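Local coordinates for erythrocyte membrane protein 1 (Plasmodium falciparum, PDB 2XU0), which probably binds receptors on host cells, this piece being the N-terminal segment and first Duffy-binding-like domain, the rosetting module of a much longer surface adhesin, at residues Q47-L52 with A154-G159; C139-L143 with N160-T164; F225-Y229 with G247-R253. The protein carries 10 engineered substitutions. One frame throughout, in Å; residues are numbered along the deposited sequence. Where two conformers were deposited one is given.

Helix 154-175 runs through two of the three contacts: its first turn takes the N-terminal segment in interaction 1, and its next turns take the 139-143 loop in interaction 2. Interaction 3 sets helix 216-231 against the start of helix 249-268 and touches interaction 1, where L48 meets L252 and L157 meets F225. The chemistry follows the setting. Interaction 2 is buried and polar, with an asparagine amide whose nitrogen donates to a helix carbonyl. Interactions 1 and 3, each partly buried, have no clear hydrogen bond between their own segments; the former lays an irregular backbone against a helix, the latter packs aromatic rings and aliphatic chains between helices.

Interaction 1. Residues Q47-L52 with A154-G159; sequences QLKGTL and AHDLLG. Engineered in segment 154-159: A154 (natural residue Thr).
H155 lies alongside T51, the two side chains pointing the same way, where the irregular backbone of 47-52, extended from K49 on, passes over the first turn of helix 154-175. Its CB sits 3.6 Å from T51 O. With CG placed beside its own backbone N and anti to the carbonyl carbon (chi1 -46°), the imidazole is carried back along the 47-52 backbone toward K49. CG lies 3.8 Å from T51 O. Further out, T51 CG2 packs against the ring, 3.5 Å from CD2. At the tip, NE2 comes 3.2 Å from K49 O, which approaches the ring obliquely.

Just before it, A154, an engineered residue that is Thr in nature, directs its methyl at the backbone: CB is 3.6 Å from L48 O and also near Q47 O. The contact thereby joins the N-terminal segment of PfEMP1 to the Duffy-binding-like domain, whose helices 154-175 and 249-268 both receive it. N260 of the latter helix grips L48 O and G50 N through its side-chain amide, and Q263 donates to G50 O, so these three backbone atoms are bonded by helix 249-268.

One turn along from A154, L158 brings its CD2 methyl up to G50, 3.3 Å from G50 O. G50, having no side chain, lets this methyl lie directly on its backbone. L52 ends the contact less firmly, being poorly ordered; its side chain crosses that of L158 obliquely, CD2 lying 3.8 Å from G159 CA.

Interaction 2. Residues C139-L143 with N160-T164; sequences CDQNL and NVLVT
N160 O takes two donors at once: T164 N, in the normal helical bond of 3.0 Å, and N142 ND2, which comes in from the loop at 2.9 Å. In the Duffy-binding-like fold, a bundle of helices tied by disulfides, this contact holds the 139-143 loop and its short 3-10 turn against helix 154-175. The bond from N142 is bent, with an N-H...O angle of 131°. The oxygen lies close to the amide plane of N142, yet seen from the carbonyl the nitrogen stands well above the C=O plane, about 42° out of it, away from the lone-pair directions.

The other end of the same amide meets T164: N142 OD1 is 2.8 Å from T164 OG1, though the hydroxyl proton has another acceptor within reach. N142 CG sits between its backbone N and carbonyl carbon (chi1 62°), which turns the whole amide toward the helix. Both ends of a buried amide thus face polar atoms of a single helical turn.

L143 closes in beside this polar patch. Its side chain slides past that of N160 in the opposite direction and crosses T164 at about a right angle, with L143 CD2 3.4 Å from T164 OG1 and 3.9 Å from N160 CB. Outside the pair, D140 forms a salt bridge with R100 and C139 is disulfide-bonded to C97; both tie the loop to the region of C97 and R100. Within it, L143 N bonds to D140 O, closing the 3-10 turn. At the other end of the segment from L143, the T164 methyl, CG2, rests 3.3 Å from C139 O.

Interaction 3. Residues F225-Y229 with G247-R253; sequences FKKIY and GNYAKLR. Engineered in segment 247-253: A250 (natural residue Ser).
R253 lays the aliphatic part of its side chain over one face of the F225 ring, with CG 3.5 Å from the ring centroid and only 6° off the normal, a CH-pi contact. CD continues across the same face, 3.4 Å from F225 CD2. This is helix-on-helix packing in the Duffy-binding-like domain: the short segments of helices 216-231 and 249-268 cross at 88°, with axes 10.7 Å apart, and no hydrogen bond joins them. A second CH-pi contact lies one turn further along helix 216-231, where G247 CA sits over the face of the Y229 ring, 4.0 Å from its centroid.

Between these two rings fits L252. Its CD2 rests on helix 216-231, touching F225 O (3.5 Å) and Y229 CB together. To the side, Y249 lies against the same helix next to Y229, its edge toward F225 O and its CE1 3.6 Å from Y229 CB. The two tyrosine rings meet obliquely, and Y249 OH passes beside K226 CG.

Outside partners set these groups in place. The guanidinium of R253 is held through NH1 by V203 O and by Q218 OE1. Y229 OH donates to the carbonyl oxygen of R237, and W256 meets F225 edge-to-face. N248 occupies the N-cap of helix 249-268, whose first turn is closed by L252 N bonding to N248 O at 3.0 Å.

Interaction 1. Residues Q47-L52 with A154-G159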
ATOM      1  N   GLN A  47      -5.999 -18.930  25.955  1.00 54.22           N
ATOM      2  CA  GLN A  47      -4.828 -18.454  26.716  1.00 53.82           C
ATOM      3  C   GLN A  47      -4.131 -17.287  25.992  1.00 57.40           C
ATOM      4  O   GLN A  47      -3.347 -16.554  26.606  1.00 56.56           O
ATOM      5  CB  GLN A  47      -3.811 -19.599  26.949  1.00 55.13           C
ATOM      6  CG  GLN A  47      -4.073 -20.427  28.197  0.50 72.27           C
ATOM      7  CD  GLN A  47      -5.104 -21.492  27.952  0.50 90.52           C
ATOM      8  OE1 GLN A  47      -6.311 -21.267  28.090  0.50 86.82           O
ATOM      9  NE2 GLN A  47      -4.654 -22.678  27.579  0.50 82.88           N
ATOM     10  N   LEU A  48      -4.399 -17.148  24.678  1.00 53.55           N
ATOM     11  CA  LEU A  48      -3.844 -16.114  23.801  1.00 51.89           C
ATOM     12  C   LEU A  48      -4.893 -15.054  23.518  1.00 56.70           C
ATOM     13  O   LEU A  48      -4.557 -13.965  23.052  1.00 56.12           O
ATOM     14  CB  LEU A  48      -3.355 -16.734  22.483  1.00 51.14           C
ATOM     15  CG  LEU A  48      -2.165 -17.706  22.529  1.00 54.43           C
ATOM     16  CD1 LEU A  48      -1.737 -18.053  21.146  1.00 53.89           C
ATOM     17  CD2 LEU A  48      -0.980 -17.119  23.291  1.00 55.25           C
ATOM     18  N   LYS A  49      -6.166 -15.368  23.817  1.00 54.99           N
ATOM     19  CA  LYS A  49      -7.282 -14.454  23.638  1.00 56.38           C
ATOM     20  C   LYS A  49      -7.167 -13.290  24.611  1.00 64.05           C
ATOM     21  O   LYS A  49      -6.991 -13.492  25.813  1.00 64.09           O
ATOM     22  CB  LYS A  49      -8.619 -15.194  23.793  1.00 59.22           C
ATOM     23  CG  LYS A  49      -9.847 -14.346  23.464  1.00 76.22           C
ATOM     24  CD  LYS A  49     -10.369 -14.584  22.047  1.00 82.88           C
ATOM     25  CE  LYS A  49     -11.731 -13.971  21.832  1.00 85.19           C
ATOM     26  NZ  LYS A  49     -11.701 -12.488  21.899  1.00 85.36           N
ATOM     27  N   GLY A  50      -7.208 -12.085  24.064  1.00 63.51           N
ATOM     28  CA  GLY A  50      -7.102 -10.859  24.838  1.00 64.45           C
ATOM     29  C   GLY A  50      -8.449 -10.292  25.229  1.00 71.46           C
ATOM     30  O   GLY A  50      -9.338 -10.144  24.387  1.00 70.80           O
ATOM     31  N   THR A  51      -8.601  -9.966  26.508  1.00 71.13           N
ATOM     32  CA  THR A  51      -9.814  -9.378  27.066  1.00 72.10           C
ATOM     33  C   THR A  51      -9.457  -8.084  27.797  1.00 77.18           C
ATOM     34  O   THR A  51      -8.631  -8.099  28.717  1.00 76.92           O
ATOM     35  CB  THR A  51     -10.701 -10.434  27.784  1.00 83.15           C
ATOM     36  OG1 THR A  51     -12.030  -9.935  27.927  1.00 87.11           O
ATOM     37  CG2 THR A  51     -10.158 -10.892  29.134  1.00 80.78           C
ATOM     38  N   LEU A  52     -10.001  -6.956  27.301  1.00 74.23           N
ATOM     39  CA  LEU A  52      -9.766  -5.610  27.837  1.00103.68           C
ATOM     40  C   LEU A  52     -10.505  -5.385  29.158  1.00133.42           C
ATOM     41  O   LEU A  52     -10.008  -5.762  30.220  1.00 90.83           O
ATOM     42  CB  LEU A  52     -10.179  -4.547  26.793  1.00103.60           C
ATOM     43  CG  LEU A  52      -9.070  -3.783  26.034  1.00107.94           C
ATOM     44  CD1 LEU A  52      -8.659  -2.516  26.760  1.00107.95           C
ATOM     45  CD2 LEU A  52      -7.870  -4.663  25.701  1.00110.21           C
ATOM     46  N   ALA A 154      -1.139 -11.649  27.489  1.00 51.32           N
ATOM     47  CA  ALA A 154      -1.807 -11.506  26.195  1.00 50.62           C
ATOM     48  C   ALA A 154      -2.794 -10.341  26.230  1.00 54.97           C
ATOM     49  O   ALA A 154      -2.949  -9.644  25.224  1.00 54.93           O
ATOM     50  CB  ALA A 154      -2.528 -12.791  25.846  1.00 51.22           C
ATOM     51  N   HIS A 155      -3.433 -10.100  27.400  1.00 52.34           N
ATOM     52  CA  HIS A 155      -4.373  -8.991  27.589  1.00 52.60           C
ATOM     53  C   HIS A 155      -3.627  -7.677  27.629  1.00 53.03           C
ATOM     54  O   HIS A 155      -4.113  -6.696  27.073  1.00 51.81           O
ATOM     55  CB  HIS A 155      -5.203  -9.164  28.870  1.00 54.65           C
ATOM     56  CG  HIS A 155      -5.763 -10.537  29.029  1.00 59.17           C
ATOM     57  ND1 HIS A 155      -5.265 -11.409  29.978  1.00 61.82           N
ATOM     58  CD2 HIS A 155      -6.739 -11.159  28.330  1.00 61.40           C
ATOM     59  CE1 HIS A 155      -5.963 -12.525  29.837  1.00 61.51           C
ATOM     60  NE2 HIS A 155      -6.855 -12.423  28.848  1.00 61.60           N
ATOM     61  N   ASP A 156      -2.437  -7.648  28.274  1.00 49.11           N
ATOM     62  CA  ASP A 156      -1.620  -6.425  28.346  1.00 48.13           C
ATOM     63  C   ASP A 156      -1.159  -6.011  26.962  1.00 48.75           C
ATOM     64  O   ASP A 156      -1.171  -4.831  26.652  1.00 48.04           O
ATOM     65  CB  ASP A 156      -0.403  -6.592  29.281  1.00 50.61           C
ATOM     66  CG  ASP A 156      -0.728  -6.900  30.736  1.00 63.50           C
ATOM     67  OD1 ASP A 156      -1.788  -6.445  31.222  1.00 67.78           O
ATOM     68  OD2 ASP A 156       0.080  -7.589  31.388  1.00 65.64           O
ATOM     69  N   LEU A 157      -0.765  -6.982  26.126  1.00 45.24           N
ATOM     70  CA  LEU A 157      -0.313  -6.734  24.755  1.00 43.77           C
ATOM     71  C   LEU A 157      -1.470  -6.237  23.889  1.00 45.13           C
ATOM     72  O   LEU A 157      -1.324  -5.218  23.214  1.00 44.53           O
ATOM     73  CB  LEU A 157       0.295  -8.006  24.160  1.00 43.66           C
ATOM     74  CG  LEU A 157       0.780  -7.899  22.704  1.00 47.51           C
ATOM     75  CD1 LEU A 157       1.938  -6.931  22.579  1.00 46.88           C
ATOM     76  CD2 LEU A 157       1.135  -9.260  22.165  1.00 46.17           C
ATOM     77  N   LEU A 158      -2.635  -6.909  23.962  1.00 42.14           N
ATOM     78  CA  LEU A 158      -3.809  -6.498  23.192  1.00 42.08           C
ATOM     79  C   LEU A 158      -4.136  -5.045  23.440  1.00 46.21           C
ATOM     80  O   LEU A 158      -4.349  -4.310  22.473  1.00 47.27           O
ATOM     81  CB  LEU A 158      -5.036  -7.400  23.459  1.00 42.50           C
ATOM     82  CG  LEU A 158      -6.291  -7.025  22.638  1.00 47.40           C
ATOM     83  CD1 LEU A 158      -6.150  -7.399  21.187  1.00 47.53           C
ATOM     84  CD2 LEU A 158      -7.520  -7.602  23.226  1.00 51.16           C
ATOM     85  N   GLY A 159      -4.104  -4.633  24.717  1.00 41.47           N
ATOM     86  CA  GLY A 159      -4.362  -3.259  25.137  1.00 40.65           C
ATOM     87  C   GLY A 159      -3.534  -2.278  24.341  1.00 43.24           C
ATOM     88  O   GLY A 159      -4.089  -1.413  23.670  1.00 43.94           O
TER

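Interaction 2. Residues C139-L143 with N160-T164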
ATOM      1  N   CYS A 139       1.824   4.785  12.999  1.00 40.86           N
ATOM      2  CA  CYS A 139       1.708   5.155  14.418  1.00 41.02           C
ATOM      3  C   CYS A 139       1.948   3.983  15.359  1.00 43.58           C
ATOM      4  O   CYS A 139       0.998   3.481  15.963  1.00 44.03           O
ATOM      5  CB  CYS A 139       0.373   5.843  14.695  1.00 41.70           C
ATOM      6  SG  CYS A 139       0.104   7.352  13.734  0.75 46.31           S
ATOM      7  N   ASP A 140       3.229   3.580  15.526  1.00 39.08           N
ATOM      8  CA  ASP A 140       3.673   2.432  16.327  1.00 38.86           C
ATOM      9  C   ASP A 140       4.485   2.812  17.589  1.00 41.93           C
ATOM     10  O   ASP A 140       4.972   1.931  18.304  1.00 38.16           O
ATOM     11  CB  ASP A 140       4.553   1.512  15.417  1.00 41.80           C
ATOM     12  CG  ASP A 140       5.915   2.098  15.014  1.00 52.87           C
ATOM     13  OD1 ASP A 140       6.113   3.337  15.164  1.00 53.10           O
ATOM     14  OD2 ASP A 140       6.752   1.343  14.490  1.00 61.19           O
ATOM     15  N   GLN A 141       4.641   4.115  17.843  1.00 43.35           N
ATOM     16  CA  GLN A 141       5.439   4.654  18.946  1.00 43.75           C
ATOM     17  C   GLN A 141       5.235   4.068  20.343  1.00 48.45           C
ATOM     18  O   GLN A 141       6.221   3.813  21.038  1.00 48.64           O
ATOM     19  CB  GLN A 141       5.459   6.174  18.905  1.00 45.56           C
ATOM     20  CG  GLN A 141       6.788   6.768  19.349  1.00 66.63           C
ATOM     21  CD  GLN A 141       6.727   7.389  20.720  1.00 81.82           C
ATOM     22  OE1 GLN A 141       7.683   7.306  21.490  1.00 76.88           O
ATOM     23  NE2 GLN A 141       5.622   8.066  21.032  1.00 70.36           N
ATOM     24  N   ASN A 142       3.982   3.742  20.712  1.00 44.80           N
ATOM     25  CA  ASN A 142       3.642   3.145  22.006  1.00 43.42           C
ATOM     26  C   ASN A 142       4.199   1.748  22.169  1.00 49.46           C
ATOM     27  O   ASN A 142       4.459   1.316  23.308  1.00 50.45           O
ATOM     28  CB  ASN A 142       2.118   3.135  22.195  1.00 43.66           C
ATOM     29  CG  ASN A 142       1.368   2.311  21.181  1.00 49.34           C
ATOM     30  OD1 ASN A 142       1.440   2.537  19.959  1.00 43.58           O
ATOM     31  ND2 ASN A 142       0.643   1.331  21.675  1.00 37.75           N
ATOM     32  N   LEU A 143       4.396   1.028  21.031  1.00 46.07           N
ATOM     33  CA  LEU A 143       4.961  -0.320  21.038  1.00 45.79           C
ATOM     34  C   LEU A 143       6.474  -0.303  21.313  1.00 48.65           C
ATOM     35  O   LEU A 143       7.045  -1.369  21.513  1.00 47.01           O
ATOM     36  CB  LEU A 143       4.615  -1.119  19.756  1.00 46.27           C
ATOM     37  CG  LEU A 143       3.122  -1.259  19.349  1.00 50.63           C
ATOM     38  CD1 LEU A 143       2.968  -2.239  18.192  1.00 49.95           C
ATOM     39  CD2 LEU A 143       2.253  -1.730  20.524  1.00 51.41           C
ATOM     40  N   ASN A 160      -2.205  -2.474  24.337  1.00 39.59           N
ATOM     41  CA  ASN A 160      -1.255  -1.658  23.563  1.00 39.07           C
ATOM     42  C   ASN A 160      -1.529  -1.646  22.058  1.00 38.68           C
ATOM     43  O   ASN A 160      -1.547  -0.576  21.449  1.00 37.41           O
ATOM     44  CB  ASN A 160       0.185  -2.107  23.837  1.00 42.01           C
ATOM     45  CG  ASN A 160       0.613  -1.805  25.249  1.00 63.72           C
ATOM     46  OD1 ASN A 160       0.538  -2.651  26.145  1.00 59.11           O
ATOM     47  ND2 ASN A 160       1.022  -0.575  25.487  1.00 53.22           N
ATOM     48  N   VAL A 161      -1.786  -2.834  21.473  1.00 36.91           N
ATOM     49  CA  VAL A 161      -2.076  -2.994  20.043  1.00 36.34           C
ATOM     50  C   VAL A 161      -3.378  -2.304  19.644  1.00 39.86           C
ATOM     51  O   VAL A 161      -3.444  -1.688  18.582  1.00 39.51           O
ATOM     52  CB  VAL A 161      -1.963  -4.483  19.574  1.00 40.08           C
ATOM     53  CG1 VAL A 161      -2.300  -4.620  18.077  1.00 39.32           C
ATOM     54  CG2 VAL A 161      -0.555  -5.032  19.850  1.00 39.60           C
ATOM     55  N   LEU A 162      -4.400  -2.353  20.516  1.00 39.61           N
ATOM     56  CA  LEU A 162      -5.675  -1.660  20.244  1.00 39.47           C
ATOM     57  C   LEU A 162      -5.450  -0.160  20.232  1.00 39.27           C
ATOM     58  O   LEU A 162      -5.987   0.527  19.366  1.00 38.26           O
ATOM     59  CB  LEU A 162      -6.773  -2.024  21.257  1.00 39.83           C
ATOM     60  CG  LEU A 162      -7.316  -3.460  21.278  1.00 45.40           C
ATOM     61  CD1 LEU A 162      -8.535  -3.530  22.159  1.00 45.82           C
ATOM     62  CD2 LEU A 162      -7.691  -3.968  19.901  1.00 47.11           C
ATOM     63  N   VAL A 163      -4.575   0.337  21.134  1.00 35.56           N
ATOM     64  CA  VAL A 163      -4.203   1.770  21.205  1.00 34.80           C
ATOM     65  C   VAL A 163      -3.514   2.162  19.884  1.00 38.41           C
ATOM     66  O   VAL A 163      -3.844   3.205  19.315  1.00 37.80           O
ATOM     67  CB  VAL A 163      -3.327   2.072  22.475  1.00 39.62           C
ATOM     68  CG1 VAL A 163      -2.773   3.512  22.467  1.00 39.34           C
ATOM     69  CG2 VAL A 163      -4.114   1.799  23.769  1.00 39.51           C
ATOM     70  N   THR A 164      -2.601   1.285  19.354  1.00 35.51           N
ATOM     71  CA  THR A 164      -1.911   1.549  18.074  1.00 34.40           C
ATOM     72  C   THR A 164      -2.960   1.648  16.940  1.00 37.98           C
ATOM     73  O   THR A 164      -2.962   2.613  16.166  1.00 38.93           O
ATOM     74  CB  THR A 164      -0.896   0.397  17.795  1.00 44.26           C
ATOM     75  OG1 THR A 164       0.082   0.320  18.828  1.00 47.76           O
ATOM     76  CG2 THR A 164      -0.226   0.510  16.451  1.00 40.53           C
TER

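Interaction 3. Residues F225-Y229 with G247-R253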
ATOM      1  N   PHE A 225       6.278 -11.415  24.408  1.00 44.84           N
ATOM      2  CA  PHE A 225       5.952 -12.768  23.954  1.00 43.01           C
ATOM      3  C   PHE A 225       6.664 -13.904  24.699  1.00 49.65           C
ATOM      4  O   PHE A 225       6.140 -15.020  24.741  1.00 49.09           O
ATOM      5  CB  PHE A 225       6.018 -12.875  22.427  1.00 42.74           C
ATOM      6  CG  PHE A 225       4.744 -12.449  21.715  1.00 40.56           C
ATOM      7  CD1 PHE A 225       3.626 -13.284  21.691  1.00 41.06           C
ATOM      8  CD2 PHE A 225       4.694 -11.261  20.996  1.00 38.95           C
ATOM      9  CE1 PHE A 225       2.465 -12.913  21.007  1.00 40.73           C
ATOM     10  CE2 PHE A 225       3.549 -10.911  20.268  1.00 41.10           C
ATOM     11  CZ  PHE A 225       2.442 -11.739  20.277  1.00 39.14           C
ATOM     12  N   LYS A 226       7.825 -13.611  25.334  1.00 49.24           N
ATOM     13  CA  LYS A 226       8.578 -14.562  26.173  1.00 49.02           C
ATOM     14  C   LYS A 226       7.795 -14.760  27.502  1.00 51.18           C
ATOM     15  O   LYS A 226       7.567 -15.893  27.930  1.00 50.95           O
ATOM     16  CB  LYS A 226       9.996 -14.028  26.424  1.00 53.09           C
ATOM     17  CG  LYS A 226      10.927 -15.038  27.107  1.00 74.48           C
ATOM     18  CD  LYS A 226      12.352 -14.516  27.192  1.00 84.79           C
ATOM     19  CE  LYS A 226      13.275 -15.458  27.923  1.00 94.31           C
ATOM     20  NZ  LYS A 226      14.614 -14.843  28.141  1.00101.82           N
ATOM     21  N   LYS A 227       7.319 -13.643  28.092  1.00 46.71           N
ATOM     22  CA  LYS A 227       6.467 -13.601  29.281  1.00 45.88           C
ATOM     23  C   LYS A 227       5.179 -14.375  29.030  1.00 49.81           C
ATOM     24  O   LYS A 227       4.844 -15.248  29.829  1.00 50.48           O
ATOM     25  CB  LYS A 227       6.150 -12.145  29.667  1.00 47.27           C
ATOM     26  CG  LYS A 227       7.366 -11.393  30.175  1.00 52.21           C
ATOM     27  CD  LYS A 227       7.088  -9.931  30.307  1.00 59.95           C
ATOM     28  CE  LYS A 227       8.176  -9.205  31.052  1.00 60.67           C
ATOM     29  NZ  LYS A 227       7.807  -7.788  31.276  1.00 63.04           N
ATOM     30  N   ILE A 228       4.483 -14.106  27.893  1.00 46.06           N
ATOM     31  CA  ILE A 228       3.239 -14.800  27.511  1.00 44.90           C
ATOM     32  C   ILE A 228       3.486 -16.303  27.462  1.00 50.41           C
ATOM     33  O   ILE A 228       2.725 -17.040  28.076  1.00 50.94           O
ATOM     34  CB  ILE A 228       2.573 -14.235  26.200  1.00 47.21           C
ATOM     35  CG1 ILE A 228       2.122 -12.778  26.396  1.00 47.15           C
ATOM     36  CG2 ILE A 228       1.375 -15.098  25.759  1.00 47.99           C
ATOM     37  CD1 ILE A 228       1.863 -11.969  25.093  1.00 59.79           C
ATOM     38  N   TYR A 229       4.578 -16.746  26.793  1.00 47.83           N
ATOM     39  CA  TYR A 229       4.937 -18.158  26.676  1.00 48.83           C
ATOM     40  C   TYR A 229       5.136 -18.822  28.030  1.00 58.07           C
ATOM     41  O   TYR A 229       4.660 -19.943  28.219  1.00 58.47           O
ATOM     42  CB  TYR A 229       6.188 -18.362  25.814  1.00 49.09           C
ATOM     43  CG  TYR A 229       6.544 -19.819  25.601  1.00 49.77           C
ATOM     44  CD1 TYR A 229       5.747 -20.643  24.816  1.00 51.24           C
ATOM     45  CD2 TYR A 229       7.676 -20.375  26.188  1.00 50.72           C
ATOM     46  CE1 TYR A 229       6.085 -21.977  24.592  1.00 52.70           C
ATOM     47  CE2 TYR A 229       8.018 -21.712  25.983  1.00 51.44           C
ATOM     48  CZ  TYR A 229       7.220 -22.508  25.180  1.00 58.92           C
ATOM     49  OH  TYR A 229       7.564 -23.818  24.944  1.00 60.51           O
ATOM     50  N   GLY A 247      10.838 -22.567  22.929  1.00 51.86           N
ATOM     51  CA  GLY A 247       9.639 -21.848  22.517  1.00 50.96           C
ATOM     52  C   GLY A 247       9.604 -21.486  21.041  1.00 52.15           C
ATOM     53  O   GLY A 247      10.590 -20.975  20.490  1.00 49.25           O
ATOM     54  N   ASN A 248       8.469 -21.804  20.388  1.00 48.19           N
ATOM     55  CA  ASN A 248       8.244 -21.499  18.972  1.00 47.81           C
ATOM     56  C   ASN A 248       7.478 -20.182  18.973  1.00 50.01           C
ATOM     57  O   ASN A 248       6.244 -20.147  18.902  1.00 49.97           O
ATOM     58  CB  ASN A 248       7.467 -22.642  18.267  1.00 48.81           C
ATOM     59  CG  ASN A 248       7.365 -22.545  16.761  1.00 51.74           C
ATOM     60  OD1 ASN A 248       6.854 -23.457  16.105  1.00 49.36           O
ATOM     61  ND2 ASN A 248       7.823 -21.451  16.168  1.00 37.58           N
ATOM     62  N   TYR A 249       8.238 -19.100  19.142  1.00 45.10           N
ATOM     63  CA  TYR A 249       7.728 -17.748  19.232  1.00 44.62           C
ATOM     64  C   TYR A 249       7.098 -17.287  17.946  1.00 46.08           C
ATOM     65  O   TYR A 249       6.107 -16.574  18.005  1.00 45.00           O
ATOM     66  CB  TYR A 249       8.800 -16.793  19.763  1.00 46.63           C
ATOM     67  CG  TYR A 249       9.226 -17.145  21.173  1.00 49.69           C
ATOM     68  CD1 TYR A 249       8.409 -16.851  22.263  1.00 51.58           C
ATOM     69  CD2 TYR A 249      10.424 -17.806  21.416  1.00 51.10           C
ATOM     70  CE1 TYR A 249       8.783 -17.191  23.560  1.00 52.97           C
ATOM     71  CE2 TYR A 249      10.812 -18.145  22.712  1.00 52.64           C
ATOM     72  CZ  TYR A 249       9.986 -17.838  23.780  1.00 61.12           C
ATOM     73  OH  TYR A 249      10.363 -18.173  25.056  1.00 64.63           O
ATOM     74  N   ALA A 250       7.591 -17.773  16.793  1.00 41.31           N
ATOM     75  CA  ALA A 250       7.012 -17.432  15.495  1.00 40.60           C
ATOM     76  C   ALA A 250       5.564 -17.950  15.384  1.00 42.76           C
ATOM     77  O   ALA A 250       4.684 -17.191  14.979  1.00 42.81           O
ATOM     78  CB  ALA A 250       7.871 -17.988  14.369  1.00 41.25           C
ATOM     79  N   LYS A 251       5.311 -19.195  15.825  1.00 38.72           N
ATOM     80  CA  LYS A 251       3.990 -19.818  15.804  1.00 38.64           C
ATOM     81  C   LYS A 251       3.081 -19.156  16.852  1.00 43.11           C
ATOM     82  O   LYS A 251       1.914 -18.877  16.587  1.00 42.46           O
ATOM     83  CB  LYS A 251       4.108 -21.320  16.043  1.00 40.38           C
ATOM     84  CG  LYS A 251       2.793 -22.054  15.905  1.00 49.84           C
ATOM     85  CD  LYS A 251       2.899 -23.495  16.415  1.00 57.27           C
ATOM     86  CE  LYS A 251       1.555 -24.193  16.475  1.00 59.11           C
ATOM     87  NZ  LYS A 251       0.844 -24.174  15.163  1.00 63.19           N
ATOM     88  N   LEU A 252       3.644 -18.871  18.024  1.00 41.18           N
ATOM     89  CA  LEU A 252       2.949 -18.206  19.122  1.00 40.72           C
ATOM     90  C   LEU A 252       2.447 -16.806  18.720  1.00 42.71           C
ATOM     91  O   LEU A 252       1.313 -16.445  19.056  1.00 42.98           O
ATOM     92  CB  LEU A 252       3.881 -18.128  20.346  1.00 40.48           C
ATOM     93  CG  LEU A 252       3.290 -17.554  21.630  1.00 45.50           C
ATOM     94  CD1 LEU A 252       2.311 -18.534  22.266  1.00 45.76           C
ATOM     95  CD2 LEU A 252       4.392 -17.213  22.614  1.00 48.51           C
ATOM     96  N   ARG A 253       3.288 -16.024  18.015  1.00 36.32           N
ATOM     97  CA  ARG A 253       2.901 -14.680  17.571  1.00 35.43           C
ATOM     98  C   ARG A 253       1.862 -14.715  16.445  1.00 37.20           C
ATOM     99  O   ARG A 253       0.972 -13.871  16.428  1.00 37.13           O
ATOM    100  CB  ARG A 253       4.116 -13.871  17.130  1.00 34.29           C
ATOM    101  CG  ARG A 253       5.099 -13.573  18.229  1.00 36.71           C
ATOM    102  CD  ARG A 253       5.650 -12.211  17.908  1.00 43.56           C
ATOM    103  NE  ARG A 253       7.082 -12.214  17.770  1.00 42.43           N
ATOM    104  CZ  ARG A 253       7.803 -11.174  17.383  1.00 48.63           C
ATOM    105  NH1 ARG A 253       7.214 -10.031  17.051  1.00 33.81           N
ATOM    106  NH2 ARG A 253       9.117 -11.270  17.313  1.00 40.16           N
TER